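Side-chain contacts in genome polyprotein (Rhinovirus C, PDB 6KU8), which probably cleaves the viral polyprotein as its 3C cysteine protease, held here in complex with the inhibitor rupintrivir: residues R11-I14 against K15-H19; L80-N83 against E84-D88; A176-R179 against K180-A183. All blocks are in the same frame, centred on the assembly; numbering follows the deposited sequence.

Contact 1. Residues R11-I14 against K15-H19; sequences RALI and KRNCH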
ATOM      1  N   ARG A  11       4.808   7.559  11.600  1.00 25.06           N
ATOM      2  CA  ARG A  11       5.111   6.495  12.553  1.00 27.07           C
ATOM      3  C   ARG A  11       3.853   6.017  13.269  1.00 27.35           C
ATOM      4  O   ARG A  11       3.649   4.808  13.446  1.00 25.69           O
ATOM      5  CB  ARG A  11       6.158   6.962  13.571  1.00 33.72           C
ATOM      6  CG  ARG A  11       6.265   6.042  14.771  1.00 36.74           C
ATOM      7  CD  ARG A  11       7.598   6.170  15.495  1.00 48.89           C
ATOM      8  NE  ARG A  11       8.629   5.312  14.905  1.00 63.38           N
ATOM      9  CZ  ARG A  11       9.868   5.193  15.382  1.00 66.15           C
ATOM     10  NH1 ARG A  11      10.234   5.878  16.459  1.00 67.69           N
ATOM     11  NH2 ARG A  11      10.743   4.389  14.784  1.00 55.27           N
ATOM     12  N   ALA A  12       3.005   6.948  13.713  1.00 24.48           N
ATOM     13  CA  ALA A  12       1.773   6.537  14.384  1.00 27.37           C
ATOM     14  C   ALA A  12       0.882   5.729  13.447  1.00 26.37           C
ATOM     15  O   ALA A  12       0.217   4.775  13.875  1.00 25.39           O
ATOM     16  CB  ALA A  12       1.035   7.760  14.921  1.00 26.99           C
ATOM     17  N   LEU A  13       0.862   6.092  12.164  1.00 22.58           N
ATOM     18  CA  LEU A  13       0.102   5.324  11.178  1.00 21.22           C
ATOM     19  C   LEU A  13       0.592   3.883  11.106  1.00 20.28           C
ATOM     20  O   LEU A  13      -0.201   2.933  11.188  1.00 21.72           O
ATOM     21  CB  LEU A  13       0.207   5.995   9.798  1.00 17.02           C
ATOM     22  CG  LEU A  13      -0.540   5.268   8.665  1.00 20.38           C
ATOM     23  CD1 LEU A  13      -2.009   5.173   8.977  1.00 21.49           C
ATOM     24  CD2 LEU A  13      -0.314   5.963   7.316  1.00 18.69           C
ATOM     25  N   ILE A  14       1.904   3.696  10.952  1.00 22.02           N
ATOM     26  CA  ILE A  14       2.458   2.343  10.902  1.00 21.29           C
ATOM     27  C   ILE A  14       2.084   1.565  12.163  1.00 22.52           C
ATOM     28  O   ILE A  14       1.604   0.427  12.093  1.00 21.08           O
ATOM     29  CB  ILE A  14       3.986   2.393  10.703  1.00 23.84           C
ATOM     30  CG1 ILE A  14       4.358   3.156   9.424  1.00 20.19           C
ATOM     31  CG2 ILE A  14       4.579   0.978  10.672  1.00 23.38           C
ATOM     32  CD1 ILE A  14       3.835   2.527   8.128  1.00 23.44           C
ATOM     33  N   LYS A  15       2.321   2.161  13.339  1.00 23.01           N
ATOM     34  CA  LYS A  15       2.069   1.456  14.598  1.00 22.66           C
ATOM     35  C   LYS A  15       0.597   1.094  14.767  1.00 24.28           C
ATOM     36  O   LYS A  15       0.269   0.023  15.299  1.00 23.69           O
ATOM     37  CB  LYS A  15       2.525   2.310  15.783  1.00 26.95           C
ATOM     38  CG  LYS A  15       4.044   2.443  15.897  1.00 36.47           C
ATOM     39  CD  LYS A  15       4.543   2.037  17.290  1.00 49.73           C
ATOM     40  CE  LYS A  15       3.893   2.875  18.393  1.00 54.70           C
ATOM     41  NZ  LYS A  15       4.568   2.713  19.728  1.00 52.10           N
ATOM     42  N   ARG A  16      -0.306   1.981  14.348  1.00 21.72           N
ATOM     43  CA  ARG A  16      -1.722   1.794  14.660  1.00 20.04           C
ATOM     44  C   ARG A  16      -2.420   0.916  13.625  1.00 24.27           C
ATOM     45  O   ARG A  16      -3.280   0.103  13.981  1.00 20.56           O
ATOM     46  CB  ARG A  16      -2.421   3.151  14.763  1.00 22.55           C
ATOM     47  CG  ARG A  16      -3.963   3.085  14.921  1.00 30.06           C
ATOM     48  CD  ARG A  16      -4.388   2.334  16.208  1.00 33.35           C
ATOM     49  NE  ARG A  16      -5.839   2.287  16.440  1.00 30.90           N
ATOM     50  CZ  ARG A  16      -6.673   1.425  15.850  1.00 36.20           C
ATOM     51  NH1 ARG A  16      -6.216   0.542  14.964  1.00 35.17           N
ATOM     52  NH2 ARG A  16      -7.972   1.449  16.130  1.00 36.66           N
ATOM     53  N   ASN A  17      -2.047   1.041  12.344  1.00 20.33           N
ATOM     54  CA  ASN A  17      -2.833   0.455  11.267  1.00 22.25           C
ATOM     55  C   ASN A  17      -2.096  -0.558  10.395  1.00 20.43           C
ATOM     56  O   ASN A  17      -2.742  -1.196   9.562  1.00 22.64           O
ATOM     57  CB  ASN A  17      -3.393   1.564  10.357  1.00 23.60           C
ATOM     58  CG  ASN A  17      -4.861   1.927  10.671  1.00 30.07           C
ATOM     59  OD1 ASN A  17      -5.389   1.635  11.758  1.00 30.25           O
ATOM     60  ND2 ASN A  17      -5.523   2.560   9.705  1.00 23.64           N
ATOM     61  N   CYS A  18      -0.792  -0.739  10.555  1.00 21.22           N
ATOM     62  CA  CYS A  18      -0.018  -1.577   9.651  1.00 20.15           C
ATOM     63  C   CYS A  18       0.427  -2.869  10.323  1.00 18.78           C
ATOM     64  O   CYS A  18       0.717  -2.901  11.521  1.00 20.82           O
ATOM     65  CB  CYS A  18       1.187  -0.802   9.105  1.00 20.21           C
ATOM     66  SG  CYS A  18       0.631   0.541   7.962  1.00 23.34           S
ATOM     67  N   HIS A  19       0.498  -3.927   9.514  1.00 18.24           N
ATOM     68  CA  HIS A  19       0.806  -5.280   9.948  1.00 19.48           C
ATOM     69  C   HIS A  19       1.637  -5.978   8.882  1.00 20.49           C
ATOM     70  O   HIS A  19       1.577  -5.637   7.692  1.00 22.52           O
ATOM     71  CB  HIS A  19      -0.473  -6.075  10.232  1.00 17.38           C
ATOM     72  CG  HIS A  19      -1.363  -5.410  11.233  1.00 22.50           C
ATOM     73  ND1 HIS A  19      -1.320  -5.707  12.578  1.00 20.12           N
ATOM     74  CD2 HIS A  19      -2.273  -4.416  11.094  1.00 17.49           C
ATOM     75  CE1 HIS A  19      -2.188  -4.947  13.222  1.00 20.55           C
ATOM     76  NE2 HIS A  19      -2.781  -4.154  12.345  1.00 20.52           N
TER
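Ile14 and Cys18 meet one turn apart at the C-terminal end of helix 8-17, where the chain leaves the helix for strand 18-23 of a chymotrypsin-like barrel. Backbone bonds come first. Lys15 N gives a nearly straight hydrogen bond to Arg11 O (3.0 Å, 171° at the hydrogen). Arg16 N and Asn17 N bind Ala12 O and Leu13 O in the same i to i+4 pattern. The last bond of the series runs from Cys18 N to Ile14 O at 3.1 Å.

Polar side chains link the helix end to the loop that follows strand 75-80. The buried amide of Asn17 gives ND2 to Arg87 O, and Arg16 sends NH2 to Lys85 O.

Apolar contacts follow. Lys15 lays CG 3.4 Å from Arg11 O before its end leads away. Leu13 CD1 lies 4.1 Å from Asn17 CB, and Val153 of strand 153-156 touches Leu13, Ile14 and Cys18.

Cys18 SG stands anti to its carbonyl carbon (chi1 -69°), which turns the sulfur back over the last turn. There it touches Ile14 at two points, CD1 at 3.8 Å and CA at 3.9 Å.

Contact 2. Residues L80-N83 against E84-D88; sequences LDQN and EKFRD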
ATOM      1  N   LEU A  80     -11.384  -8.512   6.446  1.00 18.50           N
ATOM      2  CA  LEU A  80     -10.815  -9.516   7.333  1.00 23.20           C
ATOM      3  C   LEU A  80     -11.794  -9.933   8.419  1.00 22.96           C
ATOM      4  O   LEU A  80     -12.579  -9.126   8.920  1.00 26.38           O
ATOM      5  CB  LEU A  80      -9.540  -8.973   7.980  1.00 20.98           C
ATOM      6  CG  LEU A  80      -8.508  -8.515   6.951  1.00 19.61           C
ATOM      7  CD1 LEU A  80      -7.384  -7.726   7.626  1.00 22.36           C
ATOM      8  CD2 LEU A  80      -7.947  -9.728   6.251  1.00 22.31           C
ATOM      9  N   ASP A  81     -11.720 -11.209   8.797  1.00 26.26           N
ATOM     10  CA  ASP A  81     -12.583 -11.756   9.845  1.00 25.48           C
ATOM     11  C   ASP A  81     -11.910 -11.544  11.198  1.00 23.91           C
ATOM     12  O   ASP A  81     -11.289 -12.438  11.772  1.00 28.71           O
ATOM     13  CB  ASP A  81     -12.878 -13.226   9.580  1.00 25.72           C
ATOM     14  CG  ASP A  81     -13.955 -13.777  10.503  1.00 30.97           C
ATOM     15  OD1 ASP A  81     -14.722 -12.972  11.078  1.00 26.80           O
ATOM     16  OD2 ASP A  81     -14.032 -15.005  10.652  1.00 30.24           O
ATOM     17  N   GLN A  82     -12.041 -10.322  11.709  1.00 23.76           N
ATOM     18  CA  GLN A  82     -11.402  -9.901  12.949  1.00 28.60           C
ATOM     19  C   GLN A  82     -12.371  -9.009  13.708  1.00 27.38           C
ATOM     20  O   GLN A  82     -13.271  -8.402  13.118  1.00 24.59           O
ATOM     21  CB  GLN A  82     -10.091  -9.125  12.693  1.00 29.00           C
ATOM     22  CG  GLN A  82     -10.346  -7.708  12.166  1.00 28.59           C
ATOM     23  CD  GLN A  82      -9.103  -6.981  11.661  1.00 30.95           C
ATOM     24  OE1 GLN A  82      -8.074  -7.597  11.364  1.00 27.97           O
ATOM     25  NE2 GLN A  82      -9.208  -5.652  11.543  1.00 30.73           N
ATOM     26  N   ASN A  83     -12.176  -8.939  15.030  1.00 25.85           N
ATOM     27  CA  ASN A  83     -12.950  -8.035  15.875  1.00 25.88           C
ATOM     28  C   ASN A  83     -12.405  -6.618  15.832  1.00 28.89           C
ATOM     29  O   ASN A  83     -13.171  -5.659  15.944  1.00 26.66           O
ATOM     30  CB  ASN A  83     -12.952  -8.531  17.329  1.00 24.40           C
ATOM     31  CG  ASN A  83     -13.823  -7.679  18.239  1.00 29.71           C
ATOM     32  OD1 ASN A  83     -15.009  -7.496  17.984  1.00 29.29           O
ATOM     33  ND2 ASN A  83     -13.242  -7.173  19.314  1.00 30.59           N
ATOM     34  N   GLU A  84     -11.094  -6.470  15.670  1.00 28.77           N
ATOM     35  CA  GLU A  84     -10.493  -5.146  15.680  1.00 33.17           C
ATOM     36  C   GLU A  84     -11.014  -4.291  14.533  1.00 28.04           C
ATOM     37  O   GLU A  84     -11.266  -4.779  13.427  1.00 26.42           O
ATOM     38  CB  GLU A  84      -8.969  -5.243  15.592  1.00 35.65           C
ATOM     39  CG  GLU A  84      -8.325  -3.867  15.481  1.00 34.62           C
ATOM     40  CD  GLU A  84      -6.855  -3.921  15.148  1.00 36.01           C
ATOM     41  OE1 GLU A  84      -6.248  -2.829  15.019  1.00 36.39           O
ATOM     42  OE2 GLU A  84      -6.312  -5.046  15.005  1.00 36.41           O
ATOM     43  N   LYS A  85     -11.159  -3.000  14.807  1.00 26.89           N
ATOM     44  CA  LYS A  85     -11.467  -1.987  13.811  1.00 29.70           C
ATOM     45  C   LYS A  85     -10.238  -1.119  13.586  1.00 28.68           C
ATOM     46  O   LYS A  85      -9.680  -0.555  14.535  1.00 26.58           O
ATOM     47  CB  LYS A  85     -12.638  -1.108  14.254  1.00 27.42           C
ATOM     48  CG  LYS A  85     -13.885  -1.873  14.676  1.00 36.14           C
ATOM     49  CD  LYS A  85     -14.847  -2.071  13.509  1.00 45.27           C
ATOM     50  CE  LYS A  85     -16.164  -2.685  13.966  1.00 52.89           C
ATOM     51  NZ  LYS A  85     -15.960  -4.042  14.567  1.00 54.66           N
ATOM     52  N   PHE A  86      -9.827  -1.005  12.333  1.00 26.27           N
ATOM     53  CA  PHE A  86      -8.757  -0.083  12.009  1.00 26.90           C
ATOM     54  C   PHE A  86      -9.193   1.345  12.327  1.00 23.21           C
ATOM     55  O   PHE A  86     -10.371   1.698  12.212  1.00 23.26           O
ATOM     56  CB  PHE A  86      -8.375  -0.226  10.531  1.00 21.25           C
ATOM     57  CG  PHE A  86      -7.850  -1.606  10.168  1.00 24.53           C
ATOM     58  CD1 PHE A  86      -6.739  -2.135  10.814  1.00 21.82           C
ATOM     59  CD2 PHE A  86      -8.473  -2.365   9.190  1.00 20.54           C
ATOM     60  CE1 PHE A  86      -6.253  -3.406  10.493  1.00 24.38           C
ATOM     61  CE2 PHE A  86      -8.003  -3.633   8.860  1.00 21.73           C
ATOM     62  CZ  PHE A  86      -6.889  -4.159   9.510  1.00 20.72           C
ATOM     63  N   ARG A  87      -8.241   2.157  12.764  1.00 21.79           N
ATOM     64  CA  ARG A  87      -8.448   3.596  12.780  1.00 24.60           C
ATOM     65  C   ARG A  87      -8.806   4.070  11.378  1.00 24.18           C
ATOM     66  O   ARG A  87      -8.098   3.774  10.410  1.00 23.70           O
ATOM     67  CB  ARG A  87      -7.185   4.285  13.280  1.00 28.62           C
ATOM     68  CG  ARG A  87      -7.220   5.795  13.259  1.00 35.48           C
ATOM     69  CD  ARG A  87      -5.891   6.303  13.767  1.00 40.17           C
ATOM     70  NE  ARG A  87      -5.483   7.560  13.141  1.00 54.95           N
ATOM     71  CZ  ARG A  87      -4.221   7.866  12.841  1.00 53.60           C
ATOM     72  NH1 ARG A  87      -3.946   9.039  12.288  1.00 47.71           N
ATOM     73  NH2 ARG A  87      -3.236   6.995  13.079  1.00 41.36           N
ATOM     74  N   ASP A  88      -9.924   4.779  11.265  1.00 21.30           N
ATOM     75  CA  ASP A  88     -10.410   5.204   9.957  1.00 24.42           C
ATOM     76  C   ASP A  88      -9.527   6.326   9.430  1.00 23.29           C
ATOM     77  O   ASP A  88      -9.635   7.464   9.879  1.00 24.37           O
ATOM     78  CB  ASP A  88     -11.862   5.665  10.046  1.00 28.25           C
ATOM     79  CG  ASP A  88     -12.440   6.009   8.692  1.00 25.75           C
ATOM     80  OD1 ASP A  88     -11.702   5.947   7.680  1.00 24.19           O
ATOM     81  OD2 ASP A  88     -13.637   6.355   8.633  1.00 28.65           O
TER
HETATM   82  O   HOH W   1     -13.923  -5.547  12.370  1.00 33.00           O
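Glu84 meets Gln82 through its backbone. Gln82 NE2 donates to Glu84 O at 2.9 Å, and the bond is bent, with 142° at the hydrogen. The donor sits above the carbonyl plane, so it does not use a lone pair. Gln82 reaches this oxygen because CG lies between its backbone N and carbonyl carbon (chi1 74°) and the rest of the chain is extended. Gln82 CG also packs 3.3 Å from Glu84 O. A water gives the same oxygen a second partner. It donates to Glu84 O and to Gln82 O, each at 3.0 Å, and so ties the two carbonyls together.

Lys85 is exposed. Its chain bends at chi2 and chi4, which brings the ammonium back toward 80-83. NZ comes to 3.5 Å from Asn83 O and makes a weak bond to the bridging water.

The Phe86 ring is buried. Gln82 NE2 lies over one face of it, 3.4 Å from CZ and offset toward the rim. The amide and ring planes are 65° apart, so the two groups do not stack flat. Leu80 CD1 comes to the ring edge, 4.1 Å from Phe86 CZ. Met30 of strand 26-34 touches both Leu80 and Phe86, and the Phe86 backbone is hydrogen-bonded to that of Asp35.

Arg87 and Asp88 carry the chain onward. Arg87 touches Phe9 of helix 8-17, and Asp88 forms a salt bridge with Arg90.

The stretch is an irregular loop. It leaves strand 75-80, the last strand of the first barrel, through an inverse gamma turn at Asp81, and begins the connection to the second barrel of this chymotrypsin-like 3C protease.

Contact 3. Residues A176-R179 against K180-A183; sequences ALLR and KYFA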
ATOM      1  N   ALA A 176      -1.738   4.582  -6.532  1.00 16.53           N
ATOM      2  CA  ALA A 176      -2.440   5.700  -5.916  1.00 20.28           C
ATOM      3  C   ALA A 176      -3.569   5.197  -5.024  1.00 18.89           C
ATOM      4  O   ALA A 176      -4.352   4.321  -5.414  1.00 20.26           O
ATOM      5  CB  ALA A 176      -2.989   6.654  -6.977  1.00 17.07           C
ATOM      6  N   LEU A 177      -3.623   5.717  -3.802  1.00 17.82           N
ATOM      7  CA  LEU A 177      -4.774   5.510  -2.926  1.00 17.90           C
ATOM      8  C   LEU A 177      -5.772   6.633  -3.200  1.00 19.52           C
ATOM      9  O   LEU A 177      -5.421   7.812  -3.092  1.00 17.79           O
ATOM     10  CB  LEU A 177      -4.355   5.496  -1.455  1.00 16.71           C
ATOM     11  CG  LEU A 177      -3.503   4.308  -1.004  1.00 20.78           C
ATOM     12  CD1 LEU A 177      -2.888   4.608   0.354  1.00 15.94           C
ATOM     13  CD2 LEU A 177      -4.340   3.028  -0.953  1.00 19.67           C
ATOM     14  N   LEU A 178      -6.990   6.277  -3.608  1.00 18.07           N
ATOM     15  CA  LEU A 178      -8.023   7.262  -3.901  1.00 21.89           C
ATOM     16  C   LEU A 178      -9.237   7.000  -3.019  1.00 21.83           C
ATOM     17  O   LEU A 178      -9.649   5.850  -2.830  1.00 21.52           O
ATOM     18  CB  LEU A 178      -8.403   7.242  -5.387  1.00 20.45           C
ATOM     19  CG  LEU A 178      -7.225   7.445  -6.342  1.00 23.37           C
ATOM     20  CD1 LEU A 178      -7.622   7.087  -7.777  1.00 26.32           C
ATOM     21  CD2 LEU A 178      -6.695   8.878  -6.255  1.00 21.04           C
ATOM     22  N   ARG A 179      -9.800   8.069  -2.455  1.00 21.59           N
ATOM     23  CA  ARG A 179     -10.790   7.879  -1.398  1.00 26.10           C
ATOM     24  C   ARG A 179     -11.989   7.070  -1.874  1.00 24.88           C
ATOM     25  O   ARG A 179     -12.584   6.329  -1.083  1.00 22.32           O
ATOM     26  CB  ARG A 179     -11.257   9.221  -0.845  1.00 26.99           C
ATOM     27  CG  ARG A 179     -11.949   9.088   0.525  1.00 27.05           C
ATOM     28  CD  ARG A 179     -12.248  10.464   1.088  1.00 30.79           C
ATOM     29  NE  ARG A 179     -11.038  11.288   1.091  1.00 27.03           N
ATOM     30  CZ  ARG A 179     -11.046  12.612   1.192  1.00 30.92           C
ATOM     31  NH1 ARG A 179     -12.207  13.262   1.275  1.00 29.58           N
ATOM     32  NH2 ARG A 179      -9.902  13.283   1.189  1.00 25.10           N
ATOM     33  N   LYS A 180     -12.360   7.196  -3.151  1.00 23.49           N
ATOM     34  CA  LYS A 180     -13.508   6.459  -3.670  1.00 25.73           C
ATOM     35  C   LYS A 180     -13.316   4.950  -3.606  1.00 30.11           C
ATOM     36  O   LYS A 180     -14.311   4.215  -3.626  1.00 25.93           O
ATOM     37  CB  LYS A 180     -13.803   6.880  -5.118  1.00 25.97           C
ATOM     38  CG  LYS A 180     -12.683   6.536  -6.104  1.00 23.94           C
ATOM     39  CD  LYS A 180     -12.987   7.033  -7.524  1.00 22.31           C
ATOM     40  CE  LYS A 180     -11.746   6.919  -8.418  1.00 28.94           C
ATOM     41  NZ  LYS A 180     -11.991   7.466  -9.791  1.00 33.66           N
ATOM     42  N   TYR A 181     -12.068   4.465  -3.535  1.00 22.67           N
ATOM     43  CA  TYR A 181     -11.855   3.032  -3.348  1.00 24.36           C
ATOM     44  C   TYR A 181     -12.503   2.522  -2.061  1.00 24.45           C
ATOM     45  O   TYR A 181     -12.867   1.344  -1.970  1.00 21.72           O
ATOM     46  CB  TYR A 181     -10.359   2.715  -3.303  1.00 24.34           C
ATOM     47  CG  TYR A 181      -9.588   2.901  -4.592  1.00 24.38           C
ATOM     48  CD1 TYR A 181     -10.246   2.988  -5.823  1.00 25.49           C
ATOM     49  CD2 TYR A 181      -8.198   2.974  -4.583  1.00 22.06           C
ATOM     50  CE1 TYR A 181      -9.533   3.135  -7.005  1.00 21.46           C
ATOM     51  CE2 TYR A 181      -7.487   3.139  -5.761  1.00 21.37           C
ATOM     52  CZ  TYR A 181      -8.154   3.214  -6.967  1.00 23.58           C
ATOM     53  OH  TYR A 181      -7.435   3.361  -8.141  1.00 22.02           O
ATOM     54  N   PHE A 182     -12.630   3.382  -1.050  1.00 19.89           N
ATOM     55  CA  PHE A 182     -12.921   2.959   0.315  1.00 20.39           C
ATOM     56  C   PHE A 182     -14.277   3.462   0.808  1.00 25.29           C
ATOM     57  O   PHE A 182     -14.535   3.463   2.015  1.00 29.16           O
ATOM     58  CB  PHE A 182     -11.788   3.430   1.227  1.00 17.96           C
ATOM     59  CG  PHE A 182     -10.423   3.071   0.692  1.00 21.97           C
ATOM     60  CD1 PHE A 182     -10.044   1.746   0.602  1.00 19.95           C
ATOM     61  CD2 PHE A 182      -9.551   4.051   0.221  1.00 22.32           C
ATOM     62  CE1 PHE A 182      -8.797   1.383   0.096  1.00 22.12           C
ATOM     63  CE2 PHE A 182      -8.292   3.706  -0.306  1.00 21.60           C
ATOM     64  CZ  PHE A 182      -7.920   2.367  -0.367  1.00 19.71           C
ATOM     65  N   ALA A 183     -15.150   3.872  -0.102  1.00 28.93           N
ATOM     66  CA  ALA A 183     -16.457   4.416   0.266  1.00 37.00           C
ATOM     67  C   ALA A 183     -17.471   3.328   0.639  1.00 35.78           C
ATOM     68  O   ALA A 183     -17.259   2.129   0.402  1.00 42.13           O
ATOM     69  CB  ALA A 183     -16.994   5.268  -0.870  1.00 35.37           C
TER
HETATM   70  O   HOH W   2      -4.858   3.257  -7.776  1.00 17.20           O
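Leu178 lies over the ring of Tyr181 in the C-terminal 3-10 turn that follows strand 172-176 of the second, chymotrypsin-like barrel. Leu178 CB makes a CH-pi contact, 4.2 Å from the ring centroid and only 10° off the normal. Leu178 CD1 reaches on toward the phenol end, 3.7 Å from Tyr181 OH. Tyr181 CG stands anti to the carbonyl carbon (chi1 -68°), which lays the ring back along Leu178. Leu177 meets the other aromatic ring: CD2 comes to the edge of Phe182, 3.7 Å from CZ. Phe182 in turn sets one ring face against CB of Tyr181.

The turn itself positions these rings. Tyr181 N binds Leu178 O, and Phe182 N binds Arg179 O at 2.9 Å with 163° at the hydrogen. Both are i to i+3 bonds, as in a 3-10 turn.

Further out, the chain end packs onto the first barrel, where Ile75 of strand 75-80 meets Leu177 and Tyr181, and Leu77 meets Phe182. Arg179 sends NH2 to Ile93 O in the loop between the barrels, and Tyr181 OH bonds Arg137 NH1.

Ala176 O lies at the Tyr181 ring edge, 3.4 Å from CE2. A water in the ring plane donates to Ala176 O and is a second partner of Tyr181 OH, each at 2.6 Å.

In the fold
Contact 3 has the most buried touching residues, four of eight. Contact 1 has three of eight, and contact 2 two of six. Contact 2 also lies farthest out, its centre about 17 Å from the chain centre, against about 12 Å for the others. Contact 1 relies on helical backbone bonds. Contact 2 uses a side-chain amide and a water in an irregular loop. Contact 3 relies on aromatic packing around a 3-10 turn. Contacts 1 and 2 touch: side chains of the helix end bond backbone carbonyls of 84-88. Contact 3 stays about 7 Å from contact 2 at the nearest atoms, yet both touch strand 26-34. Contact 3 also packs on strand 75-80, whose end opens contact 2.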